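Local coordinates for protein pyrroline carboxylate reductase (Plasmodium falciparum, PDB 2RCY) that binds NADP and probably reduces pyrroline-5-carboxylate to proline with the reduced cofactor, at residues G8-L12 with L34-G38; M15-H21 with P114-L119. All blocks are in the same frame, centred on the assembly; numbering follows the deposited sequence.

Interaction 1. Residues G8-L12 with L34-G38. With NAP (NADP nicotinamide-adenine-dinucleotide phosphate), chain G.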
# COMPACT_ATOMS: atom_id res chain seq x y z
N GLY A 8 46.22 22.34 6.68
CA GLY A 8 45.24 23.25 7.26
C GLY A 8 43.81 22.83 7.04
O GLY A 8 43.41 22.50 5.92
N PHE A 9 43.03 22.83 8.12
CA PHE A 9 41.62 22.44 8.06
C PHE A 9 40.70 23.63 8.30
O PHE A 9 40.61 24.15 9.41
CB PHE A 9 41.33 21.32 9.07
CG PHE A 9 41.91 19.99 8.69
CD1 PHE A 9 43.19 19.62 9.10
CD2 PHE A 9 41.17 19.10 7.91
CE1 PHE A 9 43.72 18.39 8.73
CE2 PHE A 9 41.70 17.87 7.54
CZ PHE A 9 42.98 17.51 7.95
N MSE A 10 40.01 24.04 7.24
CA MSE A 10 39.05 25.14 7.33
C MSE A 10 37.71 24.60 7.82
O MSE A 10 36.88 24.14 7.03
CB MSE A 10 38.92 25.86 5.98
CG MSE A 10 40.24 26.37 5.43
SE MSE A 10 40.10 27.61 3.93
CE MSE A 10 39.17 26.47 2.66
N GLY A 11 37.52 24.65 9.13
CA GLY A 11 36.33 24.09 9.78
C GLY A 11 36.62 22.75 10.43
O GLY A 11 37.16 21.85 9.78
N LEU A 12 36.27 22.61 11.70
CA LEU A 12 36.41 21.34 12.42
C LEU A 12 35.08 20.85 12.98
O LEU A 12 34.90 20.77 14.20
CB LEU A 12 37.46 21.44 13.54
CG LEU A 12 38.95 21.25 13.26
CD1 LEU A 12 39.64 20.85 14.55
CD2 LEU A 12 39.23 20.21 12.18
N LEU A 34 49.97 20.58 11.86
CA LEU A 34 48.54 20.46 11.64
C LEU A 34 47.81 21.67 12.22
O LEU A 34 47.92 21.96 13.41
CB LEU A 34 47.99 19.16 12.24
CG LEU A 34 47.86 17.93 11.32
CD1 LEU A 34 49.21 17.43 10.84
CD2 LEU A 34 47.11 16.82 12.04
N PHE A 35 47.08 22.38 11.36
CA PHE A 35 46.41 23.63 11.73
C PHE A 35 44.92 23.60 11.40
O PHE A 35 44.47 22.80 10.58
CB PHE A 35 47.07 24.82 11.04
CG PHE A 35 48.55 24.94 11.29
CD1 PHE A 35 49.47 24.41 10.39
CD2 PHE A 35 49.03 25.57 12.43
CE1 PHE A 35 50.84 24.51 10.61
CE2 PHE A 35 50.40 25.68 12.67
CZ PHE A 35 51.30 25.15 11.76
N TYR A 36 44.16 24.48 12.05
CA TYR A 36 42.72 24.60 11.81
C TYR A 36 42.19 26.00 12.14
O TYR A 36 42.80 26.74 12.92
CB TYR A 36 41.94 23.54 12.60
CG TYR A 36 41.57 23.95 14.02
CD1 TYR A 36 42.49 23.84 15.06
CD2 TYR A 36 40.30 24.45 14.31
CE1 TYR A 36 42.16 24.22 16.36
CE2 TYR A 36 39.96 24.84 15.60
CZ TYR A 36 40.89 24.72 16.62
OH TYR A 36 40.55 25.09 17.90
N TYR A 37 41.05 26.35 11.55
CA TYR A 37 40.27 27.52 11.96
C TYR A 37 38.78 27.22 12.01
O TYR A 37 38.24 26.50 11.17
CB TYR A 37 40.53 28.73 11.05
CG TYR A 37 39.54 29.86 11.28
CD1 TYR A 37 39.65 30.72 12.37
CD2 TYR A 37 38.46 30.05 10.41
CE1 TYR A 37 38.73 31.74 12.59
CE2 TYR A 37 37.54 31.07 10.62
CZ TYR A 37 37.68 31.91 11.71
OH TYR A 37 36.77 32.92 11.91
N GLY A 38 38.12 27.80 13.01
CA GLY A 38 36.67 27.81 13.12
C GLY A 38 36.22 29.07 13.84
O GLY A 38 37.02 29.70 14.53
PA NAP G . 29.36 20.56 10.53
O1A NAP G . 29.51 19.57 11.66
O2A NAP G . 28.27 21.61 10.60
O5B NAP G . 30.78 21.27 10.30
C5B NAP G . 30.92 22.62 9.85
C4B NAP G . 31.96 23.30 10.73
O4B NAP G . 32.51 24.45 10.08
C3B NAP G . 31.35 23.78 12.04
O3B NAP G . 32.01 23.13 13.14
C2B NAP G . 31.59 25.28 12.09
O2B NAP G . 32.07 25.71 13.37
C1B NAP G . 32.65 25.52 11.01
N9A NAP G . 32.50 26.82 10.31
C8A NAP G . 31.37 27.54 10.16
N7A NAP G . 31.65 28.67 9.46
C5A NAP G . 32.97 28.65 9.17
C6A NAP G . 33.81 29.51 8.49
N6A NAP G . 33.33 30.66 7.94
N1A NAP G . 35.12 29.20 8.36
C2A NAP G . 35.62 28.07 8.89
N3A NAP G . 34.82 27.22 9.56
C4A NAP G . 33.49 27.48 9.71
O3 NAP G . 29.18 19.75 9.15
PN NAP G . 30.07 18.45 8.81
O1N NAP G . 29.19 17.24 8.97
O2N NAP G . 31.38 18.53 9.55
O5D NAP G . 30.35 18.61 7.24
C5D NAP G . 31.29 19.55 6.72
C4D NAP G . 31.59 19.20 5.27
O4D NAP G . 32.10 17.87 5.18
C3D NAP G . 30.34 19.26 4.39
O3D NAP G . 30.64 20.05 3.24
C2D NAP G . 30.05 17.82 4.00
O2D NAP G . 29.61 17.71 2.64
C1D NAP G . 31.40 17.13 4.18
N1N NAP G . 31.27 15.71 4.55
C2N NAP G . 30.73 15.36 5.74
C3N NAP G . 30.62 14.02 6.09
C7N NAP G . 30.03 13.64 7.42
O7N NAP G . 29.54 14.57 8.24
N7N NAP G . 30.01 12.43 7.77
C4N NAP G . 31.08 13.04 5.21
C5N NAP G . 31.63 13.42 4.00
C6N NAP G . 31.71 14.78 3.69
P2B NAP G . 31.07 26.01 14.60
O1X NAP G . 31.92 26.80 15.56
O2X NAP G . 29.92 26.79 13.99
O3X NAP G . 30.68 24.64 15.11

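Interaction 2. Residues M15-H21 with P114-L119. With NAP (NADP nicotinamide-adenine-dinucleotide phosphate), chain G.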
# COMPACT_ATOMS: atom_id res chain seq x y z
N MSE A 15 32.90 16.09 10.39
CA MSE A 15 33.80 15.48 9.41
C MSE A 15 35.21 16.05 9.50
O MSE A 15 36.19 15.31 9.37
CB MSE A 15 33.25 15.64 7.99
CG MSE A 15 33.98 14.78 6.96
SE MSE A 15 33.90 12.88 7.37
CE MSE A 15 35.81 12.54 7.39
N GLY A 16 35.30 17.37 9.71
CA GLY A 16 36.59 18.05 9.84
C GLY A 16 37.46 17.47 10.94
O GLY A 16 38.63 17.17 10.71
N SER A 17 36.87 17.31 12.13
CA SER A 17 37.59 16.78 13.29
C SER A 17 37.93 15.30 13.14
O SER A 17 39.01 14.86 13.56
CB SER A 17 36.78 17.01 14.57
OG SER A 17 35.55 16.32 14.52
N ALA A 18 37.01 14.53 12.55
CA ALA A 18 37.23 13.10 12.30
C ALA A 18 38.39 12.87 11.34
O ALA A 18 39.19 11.95 11.53
CB ALA A 18 35.96 12.45 11.78
N LEU A 19 38.49 13.72 10.32
CA LEU A 19 39.57 13.64 9.35
C LEU A 19 40.88 14.16 9.94
O LEU A 19 41.94 13.58 9.72
CB LEU A 19 39.22 14.41 8.07
CG LEU A 19 40.13 14.25 6.85
CD1 LEU A 19 40.10 12.83 6.31
CD2 LEU A 19 39.74 15.25 5.76
N ALA A 20 40.79 15.25 10.69
CA ALA A 20 41.96 15.88 11.31
C ALA A 20 42.63 14.94 12.32
O ALA A 20 43.85 14.76 12.28
CB ALA A 20 41.57 17.19 11.98
N HIS A 21 41.83 14.35 13.20
CA HIS A 21 42.34 13.42 14.21
C HIS A 21 42.72 12.06 13.62
O HIS A 21 43.54 11.34 14.20
CB HIS A 21 41.33 13.25 15.36
CG HIS A 21 40.98 14.53 16.05
ND1 HIS A 21 39.68 14.93 16.25
CD2 HIS A 21 41.76 15.49 16.59
CE1 HIS A 21 39.67 16.09 16.89
NE2 HIS A 21 40.93 16.45 17.11
N PRO A 114 35.46 11.78 1.87
CA PRO A 114 35.77 10.92 3.01
C PRO A 114 34.54 10.40 3.75
O PRO A 114 33.41 10.71 3.38
CB PRO A 114 36.55 11.87 3.93
CG PRO A 114 35.95 13.23 3.65
CD PRO A 114 35.29 13.18 2.30
N ASN A 115 34.78 9.60 4.79
CA ASN A 115 33.74 9.26 5.77
C ASN A 115 34.31 9.25 7.20
O ASN A 115 35.52 9.20 7.38
CB ASN A 115 33.02 7.94 5.42
CG ASN A 115 33.96 6.74 5.33
OD1 ASN A 115 35.09 6.78 5.82
ND2 ASN A 115 33.48 5.67 4.72
N THR A 116 33.42 9.30 8.19
CA THR A 116 33.84 9.42 9.60
C THR A 116 34.72 8.28 10.16
O THR A 116 35.55 8.54 11.03
CB THR A 116 32.64 9.66 10.56
OG1 THR A 116 31.67 8.62 10.41
CG2 THR A 116 31.98 11.01 10.28
N PRO A 117 34.54 7.02 9.68
CA PRO A 117 35.43 5.92 10.06
C PRO A 117 36.94 6.18 9.97
O PRO A 117 37.72 5.39 10.49
CB PRO A 117 35.04 4.82 9.07
CG PRO A 117 33.61 5.05 8.83
CD PRO A 117 33.45 6.54 8.81
N CYS A 118 37.33 7.27 9.31
CA CYS A 118 38.74 7.65 9.22
C CYS A 118 39.33 8.02 10.58
O CYS A 118 40.55 7.96 10.77
CB CYS A 118 38.93 8.80 8.22
SG CYS A 118 38.20 10.37 8.74
N LEU A 119 38.45 8.39 11.51
CA LEU A 119 38.82 8.68 12.90
C LEU A 119 39.51 7.49 13.57
O LEU A 119 40.46 7.68 14.33
CB LEU A 119 37.57 9.09 13.70
CG LEU A 119 37.72 9.49 15.18
CD1 LEU A 119 38.45 10.82 15.33
CD2 LEU A 119 36.35 9.55 15.85
PA NAP G . 29.36 20.56 10.53
O1A NAP G . 29.51 19.57 11.66
O2A NAP G . 28.27 21.61 10.60
O5B NAP G . 30.78 21.27 10.30
C5B NAP G . 30.92 22.62 9.85
C4B NAP G . 31.96 23.30 10.73
O4B NAP G . 32.51 24.45 10.08
C3B NAP G . 31.35 23.78 12.04
O3B NAP G . 32.01 23.13 13.14
C2B NAP G . 31.59 25.28 12.09
O2B NAP G . 32.07 25.71 13.37
C1B NAP G . 32.65 25.52 11.01
N9A NAP G . 32.50 26.82 10.31
C8A NAP G . 31.37 27.54 10.16
N7A NAP G . 31.65 28.67 9.46
C5A NAP G . 32.97 28.65 9.17
C6A NAP G . 33.81 29.51 8.49
N6A NAP G . 33.33 30.66 7.94
N1A NAP G . 35.12 29.20 8.36
C2A NAP G . 35.62 28.07 8.89
N3A NAP G . 34.82 27.22 9.56
C4A NAP G . 33.49 27.48 9.71
O3 NAP G . 29.18 19.75 9.15
PN NAP G . 30.07 18.45 8.81
O1N NAP G . 29.19 17.24 8.97
O2N NAP G . 31.38 18.53 9.55
O5D NAP G . 30.35 18.61 7.24
C5D NAP G . 31.29 19.55 6.72
C4D NAP G . 31.59 19.20 5.27
O4D NAP G . 32.10 17.87 5.18
C3D NAP G . 30.34 19.26 4.39
O3D NAP G . 30.64 20.05 3.24
C2D NAP G . 30.05 17.82 4.00
O2D NAP G . 29.61 17.71 2.64
C1D NAP G . 31.40 17.13 4.18
N1N NAP G . 31.27 15.71 4.55
C2N NAP G . 30.73 15.36 5.74
C3N NAP G . 30.62 14.02 6.09
C7N NAP G . 30.03 13.64 7.42
O7N NAP G . 29.54 14.57 8.24
N7N NAP G . 30.01 12.43 7.77
C4N NAP G . 31.08 13.04 5.21
C5N NAP G . 31.63 13.42 4.00
C6N NAP G . 31.71 14.78 3.69
P2B NAP G . 31.07 26.01 14.60
O1X NAP G . 31.92 26.80 15.56
O2X NAP G . 29.92 26.79 13.99
O3X NAP G . 30.68 24.64 15.11

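Interaction 1. Residues G8-L12 with L34-G38
Strands 8-10 and 34-37 run side by side in the same direction, their axes 4.4 Å apart at closest approach and 17° from parallel. The parallel ladder pairs G8 with F35, F9 with Y36 and M10 with Y37. F9 uses both backbone groups: its N donates to F35 O at 2.9 Å, and its O accepts from Y37 N at 3.1 Å. Two residues on, G11 N donates to Y37 O at 2.8 Å, so the pairing carries into the turn. On one face, F9 CB and Y36 CB lie 4.2 Å apart. L12 folds back so that its CD1 lies over the Y36 ring, 3.9 Å from the centroid, a CH-pi contact. The tyrosine keeps its hydroxyl satisfied at K42 N. On the other face, M10 packs against helix 52-58, while Y37 CD2 approaches NAP C2A at 3.8 Å. G11 must be glycine: at its backbone angles a CB would jam against the preceding carbonyl and crowd the ribose oxygen O4B. Its CA comes within 3.5 Å of NAP N3A. The pairing brings the turn after strand 8-10 beside strand 34-37, so that a bare glycine and an aromatic side chain border the adenine together.

Interaction 2. Residues M15-H21 with P114-L119
M15 opens this part of helix 14-26 at the cofactor: its N donates to NAP O2N, 3.0 Å away and almost linear. The long, flexible methionine side chain, present as selenomethionine, bends to the loop, where CE lies 3.6 Å from P114 CB and 3.5 Å from C118 SG. G16 belongs to a sequence matching the GxGxxG pattern, consistent with the dinucleotide-binding turn of a Rossmann fold, whose first helix here rests on the loop that follows strand 108-113. That loop also borders the nicotinamide end, with P114 O 3.3 Å from NAP C5N and T116 CG2 3.5 Å from N7N. At A18 the small methyl lets the backbones close in: its CA is 4.7 Å from L119 CA, which makes a CA-H...O contact with A18 O at 3.6 Å. The C118 thiol packs against the helix backbone, SG 3.4 Å from A18 O. L19 extends CD1 to within 3.9 Å of C118 SG. H21 meets L119 through CB and CD1, 3.8 Å apart, the methyl lying at the edge of the imidazole, whose NE2 is hydrogen-bonded to T44 OG1; L119 also packs on M208 of the second subunit.

In the fold
Helix 14-26 joins the two contacts: it is the crossover between the paired strands of interaction 1, in a beta-alpha-beta unit, and supplies the first segment of interaction 2. The centres are 13 Å apart, yet they meet directly, with F9 CE2 3.7 Å from L19 CD2 and L12 CD2 3.8 Å from A20 CB, so the helix packs on the strands and on the 114-119 loop. Both border one NADP. Interaction 1 lies by its adenine, whereas interaction 2 reaches the nicotinamide phosphate through M15 and the nicotinamide through P114 and T116. Around them, Q14, V66 and G92 also hydrogen-bond the cofactor, as does S225 of the second subunit.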